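Local coordinates for VP5 (Halorubrum pleomorphic virus 2, PDB 6QGI), which is an envelope protein of a haloarchaeal pleomorphic virus and probably drives fusion of the viral envelope with the host cell membrane, at residues I79-E84 / T248-V253; G260-S265 / E477-L482. All coordinates share one frame; numbering follows the deposited sequence.

Contact 1. Residues I79-E84 / T248-V253; sequences IAAIEE and TWVSNV
Trp249 reaches from helix 225-253 to Ala81 and Ile82 of helix 66-86, making an apolar join in a helical bundle where the segments run roughly parallel, crossing at -35° with axes 11.3 Å apart. At that spacing the indole does most of the bridging. With CG anti to the backbone N (chi1 -172°), the ring extends across the gap and presents its six-membered part to the other helix. There CZ3 of Trp249 lies 3.7 Å from CB of Ala81, which comes in obliquely. Ile82 arrives instead at the ring edge, near its plane, with CG1 3.9 Å from CH2 of Trp249. One face of the indole is covered from within its own helix by Val253, whose CG2 sits 3.6 Å above the ring plane and over its centre. NE1 of Trp249 is turned out of the interface and donates to the carbonyl O of Asn472, which ties the ring to the loop before helix 476-496. Packing slackens beyond the indole. Ser251 and Asn252 occupy the exposed side of helix 225-253, while Glu83 is exposed on helix 66-86. Val250, also buried, makes only a loose contact, its CG2 standing 4.5 Å from CB of Ala81.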
ATOM      1  N   ILE A  79       2.810  10.708 -26.476  1.00 25.41           N
ATOM      2  CA  ILE A  79       3.558   9.826 -27.389  1.00 25.91           C
ATOM      3  C   ILE A  79       2.668   9.447 -28.587  1.00 32.68           C
ATOM      4  O   ILE A  79       3.088   9.650 -29.730  1.00 33.76           O
ATOM      5  CB  ILE A  79       4.160   8.584 -26.668  1.00 28.07           C
ATOM      6  CG1 ILE A  79       5.373   9.009 -25.818  1.00 28.06           C
ATOM      7  CG2 ILE A  79       4.573   7.478 -27.666  1.00 29.28           C
ATOM      8  CD1 ILE A  79       5.747   8.071 -24.740  1.00 30.83           C
ATOM      9  N   ALA A  80       1.432   8.968 -28.322  1.00 29.93           N
ATOM     10  CA  ALA A  80       0.456   8.591 -29.351  1.00 30.70           C
ATOM     11  C   ALA A  80       0.068   9.786 -30.226  1.00 36.08           C
ATOM     12  O   ALA A  80      -0.116   9.618 -31.432  1.00 37.75           O
ATOM     13  CB  ALA A  80      -0.781   8.002 -28.706  1.00 30.90           C
ATOM     14  N   ALA A  81      -0.031  10.987 -29.624  1.00 31.56           N
ATOM     15  CA  ALA A  81      -0.340  12.224 -30.339  1.00 31.68           C
ATOM     16  C   ALA A  81       0.828  12.615 -31.248  1.00 35.95           C
ATOM     17  O   ALA A  81       0.586  13.093 -32.353  1.00 36.38           O
ATOM     18  CB  ALA A  81      -0.645  13.346 -29.352  1.00 31.83           C
ATOM     19  N   ILE A  82       2.088  12.381 -30.797  1.00 32.27           N
ATOM     20  CA  ILE A  82       3.309  12.695 -31.555  1.00 33.13           C
ATOM     21  C   ILE A  82       3.425  11.734 -32.762  1.00 37.80           C
ATOM     22  O   ILE A  82       3.840  12.174 -33.835  1.00 38.55           O
ATOM     23  CB  ILE A  82       4.594  12.703 -30.652  1.00 35.89           C
ATOM     24  CG1 ILE A  82       4.567  13.894 -29.662  1.00 35.67           C
ATOM     25  CG2 ILE A  82       5.895  12.752 -31.491  1.00 37.48           C
ATOM     26  CD1 ILE A  82       5.401  13.716 -28.363  1.00 41.33           C
ATOM     27  N   GLU A  83       3.033  10.449 -32.592  1.00 33.75           N
ATOM     28  CA  GLU A  83       3.067   9.432 -33.655  1.00 34.25           C
ATOM     29  C   GLU A  83       2.169   9.845 -34.819  1.00 38.12           C
ATOM     30  O   GLU A  83       2.613   9.831 -35.965  1.00 39.19           O
ATOM     31  CB  GLU A  83       2.644   8.043 -33.128  1.00 35.21           C
ATOM     32  CG  GLU A  83       3.535   7.467 -32.036  1.00 47.16           C
ATOM     33  CD  GLU A  83       4.703   6.588 -32.442  1.00 68.36           C
ATOM     34  OE1 GLU A  83       5.116   5.746 -31.612  1.00 65.87           O
ATOM     35  OE2 GLU A  83       5.216   6.741 -33.575  1.00 62.89           O
ATOM     36  N   GLU A  84       0.921  10.248 -34.511  1.00 33.88           N
ATOM     37  CA  GLU A  84      -0.079  10.700 -35.480  1.00 34.23           C
ATOM     38  C   GLU A  84       0.353  12.014 -36.122  1.00 39.47           C
ATOM     39  O   GLU A  84       0.136  12.212 -37.317  1.00 40.23           O
ATOM     40  CB  GLU A  84      -1.448  10.846 -34.806  1.00 34.76           C
ATOM     41  CG  GLU A  84      -2.103   9.505 -34.521  1.00 41.73           C
ATOM     42  CD  GLU A  84      -3.319   9.135 -35.351  1.00 57.86           C
ATOM     43  OE1 GLU A  84      -3.410   9.569 -36.521  1.00 41.66           O
ATOM     44  OE2 GLU A  84      -4.177   8.384 -34.835  1.00 56.41           O
ATOM     45  N   THR A 248      -6.059  20.606 -25.112  1.00 37.55           N
ATOM     46  CA  THR A 248      -5.387  21.905 -25.100  1.00 37.39           C
ATOM     47  C   THR A 248      -3.963  21.700 -25.641  1.00 40.75           C
ATOM     48  O   THR A 248      -3.524  22.476 -26.485  1.00 41.67           O
ATOM     49  CB  THR A 248      -5.427  22.519 -23.683  1.00 41.40           C
ATOM     50  OG1 THR A 248      -6.788  22.637 -23.266  1.00 38.40           O
ATOM     51  CG2 THR A 248      -4.749  23.886 -23.608  1.00 38.87           C
ATOM     52  N   TRP A 249      -3.267  20.635 -25.183  1.00 35.89           N
ATOM     53  CA  TRP A 249      -1.902  20.282 -25.592  1.00 35.10           C
ATOM     54  C   TRP A 249      -1.812  20.064 -27.103  1.00 39.00           C
ATOM     55  O   TRP A 249      -0.896  20.591 -27.726  1.00 39.35           O
ATOM     56  CB  TRP A 249      -1.387  19.042 -24.831  1.00 32.52           C
ATOM     57  CG  TRP A 249       0.069  18.768 -25.071  1.00 33.36           C
ATOM     58  CD1 TRP A 249       1.123  19.299 -24.392  1.00 36.15           C
ATOM     59  CD2 TRP A 249       0.631  17.930 -26.091  1.00 33.42           C
ATOM     60  NE1 TRP A 249       2.306  18.862 -24.934  1.00 35.95           N
ATOM     61  CE2 TRP A 249       2.035  17.998 -25.961  1.00 37.53           C
ATOM     62  CE3 TRP A 249       0.083  17.122 -27.105  1.00 34.74           C
ATOM     63  CZ2 TRP A 249       2.901  17.291 -26.803  1.00 37.26           C
ATOM     64  CZ3 TRP A 249       0.941  16.422 -27.936  1.00 36.68           C
ATOM     65  CH2 TRP A 249       2.332  16.515 -27.787  1.00 37.50           C
ATOM     66  N   VAL A 250      -2.772  19.318 -27.687  1.00 35.23           N
ATOM     67  CA  VAL A 250      -2.853  19.029 -29.122  1.00 35.75           C
ATOM     68  C   VAL A 250      -3.037  20.349 -29.895  1.00 40.87           C
ATOM     69  O   VAL A 250      -2.309  20.580 -30.860  1.00 41.74           O
ATOM     70  CB  VAL A 250      -3.963  17.983 -29.453  1.00 39.56           C
ATOM     71  CG1 VAL A 250      -4.177  17.846 -30.958  1.00 40.27           C
ATOM     72  CG2 VAL A 250      -3.634  16.620 -28.849  1.00 38.46           C
ATOM     73  N   SER A 251      -3.951  21.229 -29.435  1.00 37.19           N
ATOM     74  CA  SER A 251      -4.223  22.531 -30.058  1.00 37.93           C
ATOM     75  C   SER A 251      -3.002  23.467 -30.049  1.00 41.22           C
ATOM     76  O   SER A 251      -2.830  24.238 -30.993  1.00 42.34           O
ATOM     77  CB  SER A 251      -5.395  23.220 -29.371  1.00 41.99           C
ATOM     78  OG  SER A 251      -6.610  22.544 -29.644  1.00 52.53           O
ATOM     79  N   ASN A 252      -2.162  23.395 -29.003  1.00 35.89           N
ATOM     80  CA  ASN A 252      -0.972  24.242 -28.876  1.00 35.86           C
ATOM     81  C   ASN A 252       0.225  23.708 -29.685  1.00 40.38           C
ATOM     82  O   ASN A 252       1.085  24.492 -30.095  1.00 40.65           O
ATOM     83  CB  ASN A 252      -0.564  24.385 -27.401  1.00 33.93           C
ATOM     84  CG  ASN A 252      -1.624  24.933 -26.466  1.00 52.56           C
ATOM     85  OD1 ASN A 252      -2.677  25.448 -26.876  1.00 42.75           O
ATOM     86  ND2 ASN A 252      -1.371  24.812 -25.169  1.00 47.19           N
ATOM     87  N   VAL A 253       0.275  22.382 -29.906  1.00 36.38           N
ATOM     88  CA  VAL A 253       1.367  21.671 -30.580  1.00 36.01           C
ATOM     89  C   VAL A 253       1.116  21.528 -32.099  1.00 40.16           C
ATOM     90  O   VAL A 253       2.063  21.687 -32.872  1.00 40.20           O
ATOM     91  CB  VAL A 253       1.575  20.301 -29.873  1.00 38.68           C
ATOM     92  CG1 VAL A 253       2.344  19.300 -30.723  1.00 38.76           C
ATOM     93  CG2 VAL A 253       2.263  20.496 -28.533  1.00 37.84           C
TER

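Contact 2. Residues G260-S265 / E477-L482; sequences GEIEVS and EEWDQL
Ile262 and Val264, from the loop that links helix 225-253 to helix 270-279, pack against the indole of Trp479 near the start of helix 476-496. The loop segment begins at Gly260, whose positive phi (100°) turns the chain. Asn86 fixes this part of the loop to the end of helix 66-86, its OD1 accepting from N of Gly260 and its ND2 donating to the carbonyl O of Ile262. Ile262 itself points toward helix 476-496. Its CG2 branch, anti to the backbone N, does the touching: it lies 3.6 Å from CD1 of Trp479 and approaches the ring obliquely. Glu263 points away, but its backbone N donates to OE1 of Gln476. Val264 turns back toward Trp479 and lays CG1 over one face of the indole, 3.6 Å from CG of Trp479. That methyl is 4.0 Å from the centroid of the five-membered ring and 27° off its normal, a CH-pi contact displaced toward the rim. The Trp479 ring also meets Tyr473 edge-to-face, and its NE1 donates to the carbonyl O of the same tyrosine. Between the two segments the contact is thus apolar, Ile262 holding by dispersion and Val264 by CH-pi contact, with the Glu263-Gln476 bond adding a polar tie at the helix start, while the indole N-H, buried with its ring, is satisfied by a backbone carbonyl beyond either segment.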
ATOM      1  N   GLY A 260       8.852  15.074 -37.320  1.00 47.14           N
ATOM      2  CA  GLY A 260      10.269  14.772 -37.172  1.00 47.18           C
ATOM      3  C   GLY A 260      10.958  15.576 -36.089  1.00 50.16           C
ATOM      4  O   GLY A 260      12.086  15.245 -35.714  1.00 50.17           O
ATOM      5  N   GLU A 261      10.286  16.641 -35.575  1.00 45.63           N
ATOM      6  CA  GLU A 261      10.808  17.506 -34.504  1.00 44.94           C
ATOM      7  C   GLU A 261      11.028  16.683 -33.233  1.00 47.35           C
ATOM      8  O   GLU A 261      12.099  16.770 -32.630  1.00 47.14           O
ATOM      9  CB  GLU A 261       9.860  18.685 -34.234  1.00 45.93           C
ATOM     10  CG  GLU A 261      10.549  19.940 -33.728  1.00 56.77           C
ATOM     11  CD  GLU A 261       9.695  21.195 -33.701  1.00 77.88           C
ATOM     12  OE1 GLU A 261       8.929  21.425 -34.666  1.00 71.45           O
ATOM     13  OE2 GLU A 261       9.812  21.967 -32.723  1.00 74.97           O
ATOM     14  N   ILE A 262      10.027  15.853 -32.862  1.00 42.55           N
ATOM     15  CA  ILE A 262      10.087  14.953 -31.708  1.00 41.27           C
ATOM     16  C   ILE A 262       9.966  13.499 -32.203  1.00 45.29           C
ATOM     17  O   ILE A 262       9.036  13.175 -32.948  1.00 44.29           O
ATOM     18  CB  ILE A 262       9.021  15.265 -30.604  1.00 42.92           C
ATOM     19  CG1 ILE A 262       8.879  16.779 -30.303  1.00 43.24           C
ATOM     20  CG2 ILE A 262       9.318  14.473 -29.322  1.00 42.33           C
ATOM     21  CD1 ILE A 262       7.548  17.161 -29.604  1.00 47.13           C
ATOM     22  N   GLU A 263      10.910  12.638 -31.783  1.00 42.72           N
ATOM     23  CA  GLU A 263      10.932  11.213 -32.114  1.00 43.05           C
ATOM     24  C   GLU A 263      10.918  10.409 -30.815  1.00 46.62           C
ATOM     25  O   GLU A 263      11.936  10.318 -30.122  1.00 46.18           O
ATOM     26  CB  GLU A 263      12.134  10.852 -33.009  1.00 45.76           C
ATOM     27  CG  GLU A 263      12.018  11.358 -34.442  1.00 57.76           C
ATOM     28  CD  GLU A 263      10.888  10.810 -35.299  1.00 81.05           C
ATOM     29  OE1 GLU A 263      10.412   9.683 -35.028  1.00 75.44           O
ATOM     30  OE2 GLU A 263      10.488  11.510 -36.258  1.00 75.75           O
ATOM     31  N   VAL A 264       9.736   9.872 -30.465  1.00 43.14           N
ATOM     32  CA  VAL A 264       9.528   9.133 -29.214  1.00 42.46           C
ATOM     33  C   VAL A 264       8.976   7.707 -29.462  1.00 47.31           C
ATOM     34  O   VAL A 264       8.437   7.083 -28.539  1.00 46.12           O
ATOM     35  CB  VAL A 264       8.630   9.928 -28.221  1.00 45.24           C
ATOM     36  CG1 VAL A 264       9.387  11.108 -27.617  1.00 45.08           C
ATOM     37  CG2 VAL A 264       7.318  10.382 -28.864  1.00 44.89           C
ATOM     38  N   SER A 265       9.152   7.183 -30.686  1.00 45.44           N
ATOM     39  CA  SER A 265       8.712   5.835 -31.058  1.00 45.69           C
ATOM     40  C   SER A 265       9.630   4.780 -30.433  1.00 50.17           C
ATOM     41  O   SER A 265       9.162   3.721 -30.021  1.00 49.01           O
ATOM     42  CB  SER A 265       8.695   5.682 -32.577  1.00 50.93           C
ATOM     43  OG  SER A 265       8.081   6.791 -33.212  1.00 61.11           O
ATOM     44  N   GLU A 477      14.656  17.361 -26.116  1.00 37.94           N
ATOM     45  CA  GLU A 477      15.473  17.440 -24.902  1.00 38.09           C
ATOM     46  C   GLU A 477      14.660  16.991 -23.679  1.00 40.87           C
ATOM     47  O   GLU A 477      15.124  16.132 -22.926  1.00 40.42           O
ATOM     48  CB  GLU A 477      16.008  18.872 -24.717  1.00 40.65           C
ATOM     49  CG  GLU A 477      17.053  19.019 -23.619  1.00 55.39           C
ATOM     50  CD  GLU A 477      17.562  20.422 -23.331  1.00 80.40           C
ATOM     51  OE1 GLU A 477      16.970  21.403 -23.838  1.00 71.56           O
ATOM     52  OE2 GLU A 477      18.558  20.539 -22.580  1.00 77.63           O
ATOM     53  N   GLU A 478      13.427  17.536 -23.529  1.00 36.39           N
ATOM     54  CA  GLU A 478      12.472  17.228 -22.458  1.00 34.36           C
ATOM     55  C   GLU A 478      12.171  15.728 -22.383  1.00 36.43           C
ATOM     56  O   GLU A 478      12.227  15.153 -21.296  1.00 35.91           O
ATOM     57  CB  GLU A 478      11.161  18.002 -22.671  1.00 35.24           C
ATOM     58  CG  GLU A 478      11.227  19.472 -22.299  1.00 45.37           C
ATOM     59  CD  GLU A 478       9.934  20.218 -22.565  1.00 65.52           C
ATOM     60  OE1 GLU A 478       9.093  20.288 -21.640  1.00 64.94           O
ATOM     61  OE2 GLU A 478       9.753  20.722 -23.696  1.00 57.41           O
ATOM     62  N   TRP A 479      11.877  15.103 -23.542  1.00 31.87           N
ATOM     63  CA  TRP A 479      11.556  13.680 -23.670  1.00 30.34           C
ATOM     64  C   TRP A 479      12.769  12.774 -23.431  1.00 34.67           C
ATOM     65  O   TRP A 479      12.608  11.703 -22.841  1.00 33.52           O
ATOM     66  CB  TRP A 479      10.955  13.396 -25.043  1.00 28.64           C
ATOM     67  CG  TRP A 479       9.512  13.778 -25.136  1.00 28.47           C
ATOM     68  CD1 TRP A 479       8.990  14.857 -25.784  1.00 31.57           C
ATOM     69  CD2 TRP A 479       8.406  13.100 -24.526  1.00 27.06           C
ATOM     70  NE1 TRP A 479       7.622  14.875 -25.647  1.00 30.27           N
ATOM     71  CE2 TRP A 479       7.236  13.810 -24.875  1.00 30.78           C
ATOM     72  CE3 TRP A 479       8.287  11.950 -23.720  1.00 27.39           C
ATOM     73  CZ2 TRP A 479       5.962  13.408 -24.451  1.00 29.10           C
ATOM     74  CZ3 TRP A 479       7.024  11.545 -23.313  1.00 27.79           C
ATOM     75  CH2 TRP A 479       5.878  12.265 -23.684  1.00 28.29           C
ATOM     76  N   ASP A 480      13.968  13.199 -23.892  1.00 32.70           N
ATOM     77  CA  ASP A 480      15.233  12.479 -23.711  1.00 33.33           C
ATOM     78  C   ASP A 480      15.635  12.487 -22.224  1.00 37.35           C
ATOM     79  O   ASP A 480      16.123  11.475 -21.709  1.00 36.25           O
ATOM     80  CB  ASP A 480      16.349  13.092 -24.588  1.00 36.40           C
ATOM     81  CG  ASP A 480      16.207  12.901 -26.098  1.00 46.58           C
ATOM     82  OD1 ASP A 480      15.334  12.107 -26.523  1.00 46.27           O
ATOM     83  OD2 ASP A 480      16.978  13.536 -26.854  1.00 54.08           O
ATOM     84  N   GLN A 481      15.388  13.626 -21.540  1.00 34.45           N
ATOM     85  CA  GLN A 481      15.659  13.823 -20.116  1.00 34.44           C
ATOM     86  C   GLN A 481      14.743  12.937 -19.272  1.00 37.51           C
ATOM     87  O   GLN A 481      15.213  12.364 -18.288  1.00 37.99           O
ATOM     88  CB  GLN A 481      15.490  15.298 -19.725  1.00 36.30           C
ATOM     89  CG  GLN A 481      16.375  15.717 -18.551  1.00 60.40           C
ATOM     90  CD  GLN A 481      16.045  17.078 -17.977  1.00 85.76           C
ATOM     91  OE1 GLN A 481      15.040  17.718 -18.320  1.00 81.06           O
ATOM     92  NE2 GLN A 481      16.888  17.548 -17.070  1.00 81.20           N
ATOM     93  N   LEU A 482      13.447  12.805 -19.668  1.00 31.92           N
ATOM     94  CA  LEU A 482      12.463  11.947 -18.992  1.00 29.62           C
ATOM     95  C   LEU A 482      12.991  10.510 -19.001  1.00 33.44           C
ATOM     96  O   LEU A 482      13.087   9.881 -17.944  1.00 33.22           O
ATOM     97  CB  LEU A 482      11.077  12.046 -19.688  1.00 28.48           C
ATOM     98  CG  LEU A 482       9.903  11.255 -19.059  1.00 30.60           C
ATOM     99  CD1 LEU A 482       8.617  12.044 -19.109  1.00 29.57           C
ATOM    100  CD2 LEU A 482       9.691   9.918 -19.753  1.00 31.25           C
TER

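Both contacts are buried and centre on a tryptophan, with centres about 13 Å apart at a part of the molecule far from the chain centre. Contact 1 joins two helices, whereas contact 2 fastens an irregular loop to a third helix and adds a CH-pi component that contact 1 lacks. Helix 66-86 links them: Ile82 of contact 1 also packs against contact 2, its CD1 lying 3.7 Å from NE1 of Trp479 and its CG2 3.8 Å from CG2 of Val264. Nearer the surface the link becomes polar, where OE2 of Glu83 and OG of Ser265, 2.9 Å apart, probably form a hydrogen bond between the helix and the loop.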